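Local atomic coordinates of antifungal protein GAFP-1 (PDB entry 1XD5), a protein that probably binds mannose as a monomeric monocot lectin and acts as an antifungal protein, its chain forming a bulb-type lectin domain. Residues A[39-44]-A[106-111]; A[43-48]-A[62-67]; A[84-89]-A[94-99]; A[92-95]-A[101-104]. All coordinates share one frame; numbering follows the deposited sequence.

In the fold
The chain is built from three four-stranded antiparallel sheets, and the four contacts sample all of them. Interactions 1 and 2 start from the same piece of chain, 39-48, at the end of strand 38-42; their centres lie about 16 Å apart. Interaction 2 carries that piece to strand 62-66 of the next sheet, while interaction 1 joins it to the segment that follows the last strand. Between 44 and 106 come interactions 3 and 4, successive hairpins with centres about 5 Å apart that share Val94 and Ile95 on strand 93-96. Leu62 packs on Ile95 and Trp104, tying interaction 2's strand to both hairpins. Together they link the three sheets, whose inward side chains, such as Leu62, Leu85 and Ile95, pack between them.

Interaction 1. Residues A[39-44]-A[106-111]; sequences AVWASG and THTNVG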
loop_
_atom_site.group_PDB
_atom_site.type_symbol
_atom_site.label_atom_id
_atom_site.label_comp_id
_atom_site.label_asym_id
_atom_site.label_seq_id
_atom_site.Cartn_x
_atom_site.Cartn_y
_atom_site.Cartn_z
ATOM N N ALA A 39 -3.098 13.746 -6.322
ATOM C CA ALA A 39 -3.595 12.366 -6.172
ATOM C C ALA A 39 -3.721 11.676 -7.528
ATOM O O ALA A 39 -4.428 12.172 -8.411
ATOM C CB ALA A 39 -4.958 12.358 -5.450
ATOM N N VAL A 40 -3.043 10.542 -7.701
ATOM C CA VAL A 40 -3.109 9.816 -8.970
ATOM C C VAL A 40 -3.739 8.421 -8.865
ATOM O O VAL A 40 -4.027 7.776 -9.887
ATOM C CB VAL A 40 -1.724 9.750 -9.705
ATOM C CG1 VAL A 40 -1.207 11.164 -9.992
ATOM C CG2 VAL A 40 -0.693 8.929 -8.932
ATOM N N TRP A 41 -3.952 7.974 -7.628
ATOM C CA TRP A 41 -4.503 6.654 -7.345
ATOM C C TRP A 41 -5.022 6.676 -5.926
ATOM O O TRP A 41 -4.388 7.243 -5.040
ATOM C CB TRP A 41 -3.429 5.556 -7.499
ATOM C CG TRP A 41 -3.963 4.137 -7.347
ATOM C CD1 TRP A 41 -4.308 3.261 -8.354
ATOM C CD2 TRP A 41 -4.202 3.435 -6.116
ATOM N NE1 TRP A 41 -4.752 2.073 -7.819
ATOM C CE2 TRP A 41 -4.700 2.153 -6.448
ATOM C CE3 TRP A 41 -4.053 3.764 -4.758
ATOM C CZ2 TRP A 41 -5.047 1.197 -5.469
ATOM C CZ3 TRP A 41 -4.410 2.818 -3.788
ATOM C CH2 TRP A 41 -4.886 1.550 -4.152
ATOM N N ALA A 42 -6.178 6.056 -5.706
ATOM C CA ALA A 42 -6.722 5.927 -4.363
ATOM C C ALA A 42 -7.573 4.684 -4.234
ATOM O O ALA A 42 -8.168 4.219 -5.216
ATOM C CB ALA A 42 -7.524 7.169 -3.976
ATOM N N SER A 43 -7.627 4.141 -3.017
ATOM C CA SER A 43 -8.488 3.002 -2.733
ATOM C C SER A 43 -9.964 3.422 -2.756
ATOM O O SER A 43 -10.849 2.585 -2.941
ATOM C CB SER A 43 -8.141 2.413 -1.374
ATOM O OG SER A 43 -8.185 3.425 -0.382
ATOM N N GLY A 44 -10.213 4.714 -2.554
ATOM C CA GLY A 44 -11.559 5.263 -2.549
ATOM C C GLY A 44 -12.315 4.913 -1.283
ATOM O O GLY A 44 -13.533 4.739 -1.312
ATOM N N THR A 106 -0.380 -1.101 -8.455
ATOM C CA THR A 106 -1.350 -0.030 -8.673
ATOM C C THR A 106 -1.415 0.326 -10.152
ATOM O O THR A 106 -2.369 0.974 -10.590
ATOM C CB THR A 106 -0.988 1.224 -7.863
ATOM O OG1 THR A 106 0.390 1.539 -8.089
ATOM C CG2 THR A 106 -1.076 0.961 -6.362
ATOM N N HIS A 107 -0.397 -0.102 -10.908
ATOM C CA HIS A 107 -0.251 0.225 -12.325
ATOM C C HIS A 107 -0.196 1.731 -12.527
ATOM O O HIS A 107 -0.837 2.285 -13.428
ATOM C CB HIS A 107 -1.362 -0.421 -13.165
ATOM C CG HIS A 107 -1.501 -1.892 -12.926
ATOM N ND1 HIS A 107 -0.510 -2.791 -13.257
ATOM C CD2 HIS A 107 -2.488 -2.613 -12.347
ATOM C CE1 HIS A 107 -0.891 -4.009 -12.913
ATOM N NE2 HIS A 107 -2.087 -3.927 -12.357
ATOM N N THR A 108 0.583 2.385 -11.671
ATOM C CA THR A 108 0.774 3.817 -11.771
ATOM C C THR A 108 2.133 4.130 -12.357
ATOM O O THR A 108 2.591 5.255 -12.256
ATOM C CB THR A 108 0.611 4.496 -10.397
ATOM O OG1 THR A 108 1.241 3.706 -9.373
ATOM C CG2 THR A 108 -0.857 4.559 -10.013
ATOM N N ASN A 109 2.772 3.127 -12.965
ATOM C CA ASN A 109 4.069 3.313 -13.612
ATOM C C ASN A 109 3.993 4.396 -14.679
ATOM O O ASN A 109 3.013 4.483 -15.415
ATOM C CB ASN A 109 4.542 2.017 -14.262
ATOM C CG ASN A 109 3.485 1.400 -15.153
ATOM O OD1 ASN A 109 2.389 1.075 -14.693
ATOM N ND2 ASN A 109 3.794 1.260 -16.439
ATOM N N VAL A 110 5.017 5.236 -14.721
ATOM C CA VAL A 110 5.163 6.234 -15.769
ATOM C C VAL A 110 6.467 5.951 -16.495
ATOM O O VAL A 110 7.441 5.500 -15.880
ATOM C CB VAL A 110 5.149 7.687 -15.216
ATOM C CG1 VAL A 110 3.778 8.023 -14.660
ATOM C CG2 VAL A 110 6.236 7.905 -14.158
ATOM N N GLY A 111 6.472 6.175 -17.805
ATOM C CA GLY A 111 7.689 6.069 -18.588
ATOM C C GLY A 111 8.050 4.680 -19.080
ATOM O O GLY A 111 9.090 4.510 -19.712
HETATM O O HOH W 1 -5.116 -0.023 -10.185
#
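Thr106 sets its CB and methyl over one face of the Trp41 indole, and this apolar packing carries most of the contact. Thr106 CB stands 3.9 Å from the centroid of the five-membered ring of Trp41, 11° off its normal, a CH-pi contact over the face. Thr106 CG2 reaches further across the same ring system and comes within 3.8 Å of Trp41 CE2. With CG opposite the backbone N (chi1 -175°), Trp41 swings its indole out to where this threonine can cover it. Thr108 comes in at roughly a right angle to the tryptophan, its CG2 3.7 Å from Trp41 CB, at the root of the side chain.

No direct hydrogen bond crosses between the segments; a water does that work. Lying in the indole plane at the ring edge, it accepts from Trp41 NE1 at 3.2 Å and donates to Thr106 O at 3.0 Å.

The two threonines turn their methyls to Trp41, while their hydroxyls are linked, Thr106 OG1 donating to Thr108 OG1 at 2.7 Å. Thr106 OG1 is also hydrogen-bonded to Val93 N, and Thr108 OG1 to Arg91 O. These bonds fix the rotation of both side chains, which should hold the methyls in place against the tryptophan.

Trp41 belongs to strand 38-42, the outer strand of its sheet, paired with Leu33 of strand 31-35. Its side chain also touches Trp72 of strand 69-73, while Thr108 packs on Leu33 and Thr106 is bonded through its backbone to Val93, so three sheets meet around this indole.

Interaction 2. Residues A[43-48]-A[62-67]; sequences SGTNGK and LVIYSG. With SO4 (sulfate ion), chain E.
Ser43 OG is held by several groups while it rests against the methyl end of Ile64. It donates to Thr45 OG1 at 2.7 Å and is hydrogen-bonded to Leu31 N, with Asn30 ND2 as a further, weak partner. Thr45 OG1 is in turn bonded to Cys29 O, so both hydroxyl oxygens have partners within the protein.

Ile64 faces this pair with a single atom. CD1 sits 3.9 Å from Ser43 OG and equally 3.9 Å from Thr45 OG1, bridging the two hydroxyls by van der Waals contact alone. The extended outer torsion of Ile64 (chi2 176°) carries that methyl across to the loop. Trp72 touches all three residues, and Cys52, disulfide-bonded to Cys29, packs on Ile64.

Beyond Thr45 the chain makes a type II turn closed by Lys48 N to Thr45 O at 3.2 Å, with Gly47 at its positive-phi corner. A sulfate, probably from the crystallisation liquor, takes a hydrogen bond from Asn46 ND2 to its O4, also 3.2 Å.

A hydroxyl passed to a second hydroxyl two residues on, just after the sheet's last strand, recurs at Thr106 and Thr108, in keeping with the internal repeats of the bulb-type lectin fold.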
loop_
_atom_site.group_PDB
_atom_site.type_symbol
_atom_site.label_atom_id
_atom_site.label_comp_id
_atom_site.label_asym_id
_atom_site.label_seq_id
_atom_site.Cartn_x
_atom_site.Cartn_y
_atom_site.Cartn_z
ATOM N N SER A 43 -7.627 4.141 -3.017
ATOM C CA SER A 43 -8.488 3.002 -2.733
ATOM C C SER A 43 -9.964 3.422 -2.756
ATOM O O SER A 43 -10.849 2.585 -2.941
ATOM C CB SER A 43 -8.141 2.413 -1.374
ATOM O OG SER A 43 -8.185 3.425 -0.382
ATOM N N GLY A 44 -10.213 4.714 -2.554
ATOM C CA GLY A 44 -11.559 5.263 -2.549
ATOM C C GLY A 44 -12.315 4.913 -1.283
ATOM O O GLY A 44 -13.533 4.739 -1.312
ATOM N N THR A 45 -11.600 4.822 -0.163
ATOM C CA THR A 45 -12.215 4.402 1.095
ATOM C C THR A 45 -12.257 5.529 2.121
ATOM O O THR A 45 -12.384 5.271 3.325
ATOM C CB THR A 45 -11.470 3.178 1.672
ATOM O OG1 THR A 45 -10.062 3.396 1.578
ATOM C CG2 THR A 45 -11.711 1.933 0.797
ATOM N N ASN A 46 -12.114 6.770 1.651
ATOM C CA ASN A 46 -12.291 7.937 2.516
ATOM C C ASN A 46 -13.660 7.876 3.181
ATOM O O ASN A 46 -14.670 7.597 2.516
ATOM C CB ASN A 46 -12.156 9.246 1.732
ATOM C CG ASN A 46 -13.064 9.300 0.498
ATOM O OD1 ASN A 46 -12.870 8.559 -0.454
ATOM N ND2 ASN A 46 -14.051 10.182 0.522
ATOM N N GLY A 47 -13.681 8.098 4.490
ATOM C CA GLY A 47 -14.928 8.170 5.222
ATOM C C GLY A 47 -15.509 6.839 5.669
ATOM O O GLY A 47 -16.531 6.841 6.351
ATOM N N LYS A 48 -14.874 5.718 5.309
ATOM C CA LYS A 48 -15.367 4.391 5.727
ATOM C C LYS A 48 -15.183 4.182 7.224
ATOM O O LYS A 48 -15.933 3.441 7.866
ATOM C CB LYS A 48 -14.661 3.270 4.964
ATOM C CG LYS A 48 -14.954 3.234 3.479
ATOM C CD LYS A 48 -16.395 2.878 3.187
ATOM C CE LYS A 48 -16.566 2.552 1.707
ATOM N NZ LYS A 48 -17.968 2.179 1.394
ATOM N N LEU A 62 -2.762 -7.197 1.097
ATOM C CA LEU A 62 -2.551 -5.849 1.618
ATOM C C LEU A 62 -3.893 -5.342 2.088
ATOM O O LEU A 62 -4.843 -5.278 1.305
ATOM C CB LEU A 62 -2.006 -4.921 0.523
ATOM C CG LEU A 62 -1.689 -3.475 0.924
ATOM C CD1 LEU A 62 -0.428 -3.438 1.783
ATOM C CD2 LEU A 62 -1.508 -2.593 -0.326
ATOM N N VAL A 63 -3.980 -4.975 3.356
ATOM C CA VAL A 63 -5.282 -4.734 3.948
ATOM C C VAL A 63 -5.297 -3.462 4.755
ATOM O O VAL A 63 -4.383 -3.200 5.538
ATOM C CB VAL A 63 -5.724 -5.911 4.869
ATOM C CG1 VAL A 63 -7.165 -5.724 5.311
ATOM C CG2 VAL A 63 -5.578 -7.254 4.154
ATOM N N ILE A 64 -6.358 -2.679 4.574
ATOM C CA ILE A 64 -6.590 -1.517 5.411
ATOM C C ILE A 64 -7.479 -1.949 6.571
ATOM O O ILE A 64 -8.544 -2.532 6.352
ATOM C CB ILE A 64 -7.275 -0.385 4.602
ATOM C CG1 ILE A 64 -6.386 0.076 3.441
ATOM C CG2 ILE A 64 -7.656 0.787 5.529
ATOM C CD1 ILE A 64 -7.051 1.127 2.545
ATOM N N TYR A 65 -7.040 -1.652 7.793
ATOM C CA TYR A 65 -7.834 -1.924 8.993
ATOM C C TYR A 65 -8.094 -0.646 9.758
ATOM O O TYR A 65 -7.262 0.254 9.763
ATOM C CB TYR A 65 -7.103 -2.882 9.946
ATOM C CG TYR A 65 -7.028 -4.311 9.480
ATOM C CD1 TYR A 65 -8.058 -5.215 9.744
ATOM C CD2 TYR A 65 -5.914 -4.765 8.785
ATOM C CE1 TYR A 65 -7.976 -6.542 9.307
ATOM C CE2 TYR A 65 -5.818 -6.074 8.359
ATOM C CZ TYR A 65 -6.848 -6.955 8.606
ATOM O OH TYR A 65 -6.713 -8.253 8.157
ATOM N N SER A 66 -9.247 -0.579 10.417
ATOM C CA SER A 66 -9.488 0.443 11.432
ATOM C C SER A 66 -9.731 -0.346 12.705
ATOM O O SER A 66 -10.763 -1.001 12.846
ATOM C CB SER A 66 -10.693 1.315 11.083
ATOM O OG SER A 66 -10.953 2.262 12.117
ATOM N N GLY A 67 -8.758 -0.331 13.611
ATOM C CA GLY A 67 -8.785 -1.251 14.739
ATOM C C GLY A 67 -8.840 -2.669 14.209
ATOM O O GLY A 67 -7.991 -3.062 13.403
HETATM S S SO4 E . -15.586 11.863 3.731
HETATM O O1 SO4 E . -16.374 11.659 2.530
HETATM O O2 SO4 E . -16.200 11.098 4.799
HETATM O O3 SO4 E . -15.549 13.275 4.087
HETATM O O4 SO4 E . -14.232 11.374 3.536
#

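Interaction 3. Residues A[84-89]-A[94-99]; sequences YLILQR and VIYDNS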
loop_
_atom_site.group_PDB
_atom_site.type_symbol
_atom_site.label_atom_id
_atom_site.label_comp_id
_atom_site.label_asym_id
_atom_site.label_seq_id
_atom_site.Cartn_x
_atom_site.Cartn_y
_atom_site.Cartn_z
ATOM N N TYR A 84 6.904 -8.010 0.126
ATOM C CA TYR A 84 7.073 -6.606 0.480
ATOM C C TYR A 84 6.333 -5.739 -0.500
ATOM O O TYR A 84 6.196 -6.092 -1.668
ATOM C CB TYR A 84 8.552 -6.190 0.589
ATOM C CG TYR A 84 9.349 -6.366 -0.676
ATOM C CD1 TYR A 84 9.893 -7.600 -1.000
ATOM C CD2 TYR A 84 9.580 -5.297 -1.539
ATOM C CE1 TYR A 84 10.630 -7.783 -2.167
ATOM C CE2 TYR A 84 10.323 -5.467 -2.720
ATOM C CZ TYR A 84 10.846 -6.721 -3.011
ATOM O OH TYR A 84 11.564 -6.940 -4.153
ATOM N N LEU A 85 5.835 -4.623 0.013
ATOM C CA LEU A 85 5.225 -3.567 -0.781
ATOM C C LEU A 85 6.286 -2.494 -1.032
ATOM O O LEU A 85 6.982 -2.085 -0.107
ATOM C CB LEU A 85 4.065 -2.957 0.003
ATOM C CG LEU A 85 3.304 -1.813 -0.664
ATOM C CD1 LEU A 85 2.460 -2.349 -1.809
ATOM C CD2 LEU A 85 2.438 -1.107 0.374
ATOM N N ILE A 86 6.417 -2.043 -2.274
ATOM C CA ILE A 86 7.428 -1.038 -2.572
ATOM C C ILE A 86 6.890 0.054 -3.489
ATOM O O ILE A 86 6.167 -0.226 -4.453
ATOM C CB ILE A 86 8.723 -1.694 -3.146
ATOM C CG1 ILE A 86 9.846 -0.655 -3.299
ATOM C CG2 ILE A 86 8.435 -2.439 -4.462
ATOM C CD1 ILE A 86 11.221 -1.248 -3.496
ATOM N N LEU A 87 7.229 1.297 -3.159
ATOM C CA LEU A 87 6.997 2.425 -4.048
ATOM C C LEU A 87 8.233 2.603 -4.939
ATOM O O LEU A 87 9.299 3.007 -4.474
ATOM C CB LEU A 87 6.689 3.680 -3.226
ATOM C CG LEU A 87 6.470 5.038 -3.909
ATOM C CD1 LEU A 87 5.549 4.937 -5.088
ATOM C CD2 LEU A 87 5.937 6.052 -2.903
ATOM N N GLN A 88 8.084 2.271 -6.218
ATOM C CA GLN A 88 9.206 2.259 -7.139
ATOM C C GLN A 88 9.516 3.641 -7.700
ATOM O O GLN A 88 8.668 4.542 -7.696
ATOM C CB GLN A 88 8.942 1.286 -8.286
ATOM C CG GLN A 88 8.657 -0.137 -7.829
ATOM C CD GLN A 88 8.562 -1.099 -8.987
ATOM O OE1 GLN A 88 8.279 -0.705 -10.135
ATOM N NE2 GLN A 88 8.804 -2.358 -8.704
ATOM N N ARG A 89 10.740 3.787 -8.195
ATOM C CA ARG A 89 11.174 5.031 -8.808
ATOM C C ARG A 89 10.426 5.340 -10.114
ATOM O O ARG A 89 10.460 6.469 -10.583
ATOM C CB ARG A 89 12.685 4.995 -9.043
ATOM C CG ARG A 89 13.496 5.261 -7.770
ATOM C CD ARG A 89 14.971 4.964 -7.927
ATOM N NE ARG A 89 15.741 5.224 -6.713
ATOM C CZ ARG A 89 16.254 6.405 -6.379
ATOM N NH1 ARG A 89 16.070 7.468 -7.150
ATOM N NH2 ARG A 89 16.946 6.523 -5.253
ATOM N N VAL A 94 4.085 -1.749 -5.940
ATOM C CA VAL A 94 4.043 -3.175 -6.271
ATOM C C VAL A 94 4.278 -4.027 -5.026
ATOM O O VAL A 94 5.065 -3.662 -4.167
ATOM C CB VAL A 94 5.107 -3.528 -7.342
ATOM C CG1 VAL A 94 4.948 -4.974 -7.862
ATOM C CG2 VAL A 94 5.077 -2.525 -8.514
ATOM N N ILE A 95 3.587 -5.162 -4.933
ATOM C CA ILE A 95 3.942 -6.185 -3.950
ATOM C C ILE A 95 4.742 -7.270 -4.666
ATOM O O ILE A 95 4.303 -7.790 -5.702
ATOM C CB ILE A 95 2.691 -6.813 -3.278
ATOM C CG1 ILE A 95 1.828 -5.739 -2.614
ATOM C CG2 ILE A 95 3.119 -7.886 -2.247
ATOM C CD1 ILE A 95 0.469 -6.230 -2.114
ATOM N N TYR A 96 5.904 -7.607 -4.109
ATOM C CA TYR A 96 6.749 -8.665 -4.646
ATOM C C TYR A 96 6.866 -9.828 -3.675
ATOM O O TYR A 96 6.771 -9.652 -2.455
ATOM C CB TYR A 96 8.163 -8.139 -4.936
ATOM C CG TYR A 96 8.235 -7.230 -6.136
ATOM C CD1 TYR A 96 8.240 -7.753 -7.430
ATOM C CD2 TYR A 96 8.293 -5.846 -5.976
ATOM C CE1 TYR A 96 8.300 -6.925 -8.539
ATOM C CE2 TYR A 96 8.354 -5.000 -7.076
ATOM C CZ TYR A 96 8.356 -5.546 -8.355
ATOM O OH TYR A 96 8.387 -4.725 -9.444
ATOM N N ASP A 97 7.096 -11.016 -4.220
ATOM C CA ASP A 97 7.588 -12.108 -3.390
ATOM C C ASP A 97 9.100 -11.995 -3.294
ATOM O O ASP A 97 9.663 -10.947 -3.606
ATOM C CB ASP A 97 7.141 -13.466 -3.930
ATOM C CG ASP A 97 7.668 -13.763 -5.312
ATOM O OD1 ASP A 97 8.615 -13.094 -5.794
ATOM O OD2 ASP A 97 7.169 -14.669 -5.998
ATOM N N ASN A 98 9.760 -13.070 -2.875
ATOM C CA ASN A 98 11.213 -13.053 -2.704
ATOM C C ASN A 98 12.009 -13.330 -3.984
ATOM O O ASN A 98 13.240 -13.431 -3.940
ATOM C CB ASN A 98 11.637 -14.014 -1.574
ATOM C CG ASN A 98 11.165 -15.459 -1.796
ATOM O OD1 ASN A 98 11.456 -16.338 -0.982
ATOM N ND2 ASN A 98 10.433 -15.707 -2.888
ATOM N N SER A 99 11.312 -13.429 -5.119
ATOM C CA SER A 99 11.930 -13.873 -6.367
ATOM C C SER A 99 11.669 -12.938 -7.545
ATOM O O SER A 99 11.661 -13.381 -8.692
ATOM C CB SER A 99 11.440 -15.283 -6.721
ATOM O OG SER A 99 11.698 -16.186 -5.668
#
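Tyr84 and Tyr96 pack beside each other across two antiparallel strands. Tyr96 CB sits over the face of the Tyr84 ring, 4.0 Å from its centroid, a CH-pi contact; the rings themselves are oblique, their planes 33° apart. Tyr84 CG lies between its own backbone N and carbonyl carbon (chi1 60°), which leans the ring over the neighbouring strand. At the rim of the Tyr96 ring, Ile86 CG2 approaches CE2 to 3.7 Å, near the ring plane, while Val94 CG1 covers part of one face from within the same strand. Gln88, extended beyond CG, comes in at about a right angle to Tyr96 and ends at the same ring edge, with its CD 3.8 Å from Val94 CG2.

Leu85 and Ile95 meet on the reverse face of the sheet, Leu85 CD1 3.5 Å from Ile95 CG1. Phe23 and Leu16 of another sheet pack on Leu85 there.

The backbones set this register. Tyr84 and Tyr96 exchange bonds both ways, and so do Ile86 and Val94, the shortest being Ile86 N to Val94 O at 2.8 Å. Past the strand, Asp97 OD1 accepts Ser99 N in an Asx turn and also holds Asn101 N, shaping the chain toward the next strand.

Gln88, Asp90, Asn92, Val94 and Tyr96 spell the QXDXNXVXY signature of monocot mannose-binding lectins, so this hairpin probably frames one of the sugar sites.

Interaction 4. Residues A[92-95]-A[101-104]; sequences NVVI and NAIW
Ile95 wedges its side chain between Ile103 and Trp104, one branch to each. Its chi1 of -57° sets CG1 beside the backbone N and leaves CG2 opposite it, where CG2 meets Ile103 CG1 at 3.7 Å. The longer branch stretches out the other way and brings CD1 to 3.9 Å from Trp104 CE3, approaching the indole obliquely. Ile103 answers with the less usual rotation for an isoleucine, CG1 between its backbone N and carbonyl carbon (chi1 73°), which turns that branch toward Ile95. Trp104 CB already lies against Ile95 CD1, and the torsion that puts CG opposite the backbone N (chi1 -174°) brings the CE3 edge of the six-membered ring there too.

These side chains ride on a beta hairpin of the bulb-type lectin fold, in which Ile95 and Trp104 form an antiparallel hydrogen-bonded pair. Ile95 N donates to Trp104 O at 2.9 Å; Ile95 O instead takes Ile103 N, at 2.8 Å, where the chain turns a corner. Leu62 of another sheet packs on both Ile95 and Trp104.

On the reverse face, Val94 CG1 touches Ala102 CB at 3.5 Å. Asn92 folds its amide back to accept a weak bond from Val93 N, and the same OD1 is hydrogen-bonded to Thr108 N.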
loop_
_atom_site.group_PDB
_atom_site.type_symbol
_atom_site.label_atom_id
_atom_site.label_comp_id
_atom_site.label_asym_id
_atom_site.label_seq_id
_atom_site.Cartn_x
_atom_site.Cartn_y
_atom_site.Cartn_z
ATOM N N ASN A 92 5.325 3.124 -9.859
ATOM C CA ASN A 92 4.475 1.954 -9.640
ATOM C C ASN A 92 4.576 1.573 -8.174
ATOM O O ASN A 92 5.624 1.753 -7.557
ATOM C CB ASN A 92 4.867 0.762 -10.544
ATOM C CG ASN A 92 3.658 -0.106 -10.948
ATOM O OD1 ASN A 92 2.534 0.153 -10.529
ATOM N ND2 ASN A 92 3.895 -1.129 -11.778
ATOM N N VAL A 93 3.476 1.091 -7.606
ATOM C CA VAL A 93 3.484 0.573 -6.243
ATOM C C VAL A 93 3.184 -0.899 -6.415
ATOM O O VAL A 93 2.172 -1.252 -7.010
ATOM C CB VAL A 93 2.417 1.238 -5.350
ATOM C CG1 VAL A 93 2.476 0.684 -3.916
ATOM C CG2 VAL A 93 2.612 2.747 -5.319
ATOM N N VAL A 94 4.085 -1.749 -5.940
ATOM C CA VAL A 94 4.043 -3.175 -6.271
ATOM C C VAL A 94 4.278 -4.027 -5.026
ATOM O O VAL A 94 5.065 -3.662 -4.167
ATOM C CB VAL A 94 5.107 -3.528 -7.342
ATOM C CG1 VAL A 94 4.948 -4.974 -7.862
ATOM C CG2 VAL A 94 5.077 -2.525 -8.514
ATOM N N ILE A 95 3.587 -5.162 -4.933
ATOM C CA ILE A 95 3.942 -6.185 -3.950
ATOM C C ILE A 95 4.742 -7.270 -4.666
ATOM O O ILE A 95 4.303 -7.790 -5.702
ATOM C CB ILE A 95 2.691 -6.813 -3.278
ATOM C CG1 ILE A 95 1.828 -5.739 -2.614
ATOM C CG2 ILE A 95 3.119 -7.886 -2.247
ATOM C CD1 ILE A 95 0.469 -6.230 -2.114
ATOM N N ASN A 101 8.940 -11.559 -8.435
ATOM C CA ASN A 101 7.624 -11.746 -9.035
ATOM C C ASN A 101 6.611 -10.804 -8.409
ATOM O O ASN A 101 6.401 -10.837 -7.197
ATOM C CB ASN A 101 7.148 -13.192 -8.884
ATOM C CG ASN A 101 8.059 -14.180 -9.581
ATOM O OD1 ASN A 101 8.314 -14.063 -10.779
ATOM N ND2 ASN A 101 8.558 -15.157 -8.830
ATOM N N ALA A 102 6.007 -9.955 -9.233
ATOM C CA ALA A 102 4.952 -9.057 -8.766
ATOM C C ALA A 102 3.664 -9.847 -8.567
ATOM O O ALA A 102 3.282 -10.654 -9.431
ATOM C CB ALA A 102 4.733 -7.928 -9.761
ATOM N N ILE A 103 3.004 -9.630 -7.431
ATOM C CA ILE A 103 1.707 -10.259 -7.182
ATOM C C ILE A 103 0.561 -9.239 -7.148
ATOM O O ILE A 103 -0.613 -9.613 -7.172
ATOM C CB ILE A 103 1.719 -11.153 -5.905
ATOM C CG1 ILE A 103 1.752 -10.311 -4.633
ATOM C CG2 ILE A 103 2.871 -12.177 -5.945
ATOM C CD1 ILE A 103 1.340 -11.072 -3.371
ATOM N N TRP A 104 0.915 -7.955 -7.108
ATOM C CA TRP A 104 -0.058 -6.870 -7.142
ATOM C C TRP A 104 0.656 -5.591 -7.543
ATOM O O TRP A 104 1.837 -5.427 -7.238
ATOM C CB TRP A 104 -0.703 -6.690 -5.767
ATOM C CG TRP A 104 -1.826 -5.686 -5.722
ATOM C CD1 TRP A 104 -3.129 -5.861 -6.147
ATOM C CD2 TRP A 104 -1.749 -4.349 -5.223
ATOM N NE1 TRP A 104 -3.856 -4.711 -5.925
ATOM C CE2 TRP A 104 -3.038 -3.770 -5.356
ATOM C CE3 TRP A 104 -0.721 -3.580 -4.654
ATOM C CZ2 TRP A 104 -3.316 -2.458 -4.958
ATOM C CZ3 TRP A 104 -1.004 -2.271 -4.250
ATOM C CH2 TRP A 104 -2.286 -1.727 -4.410
#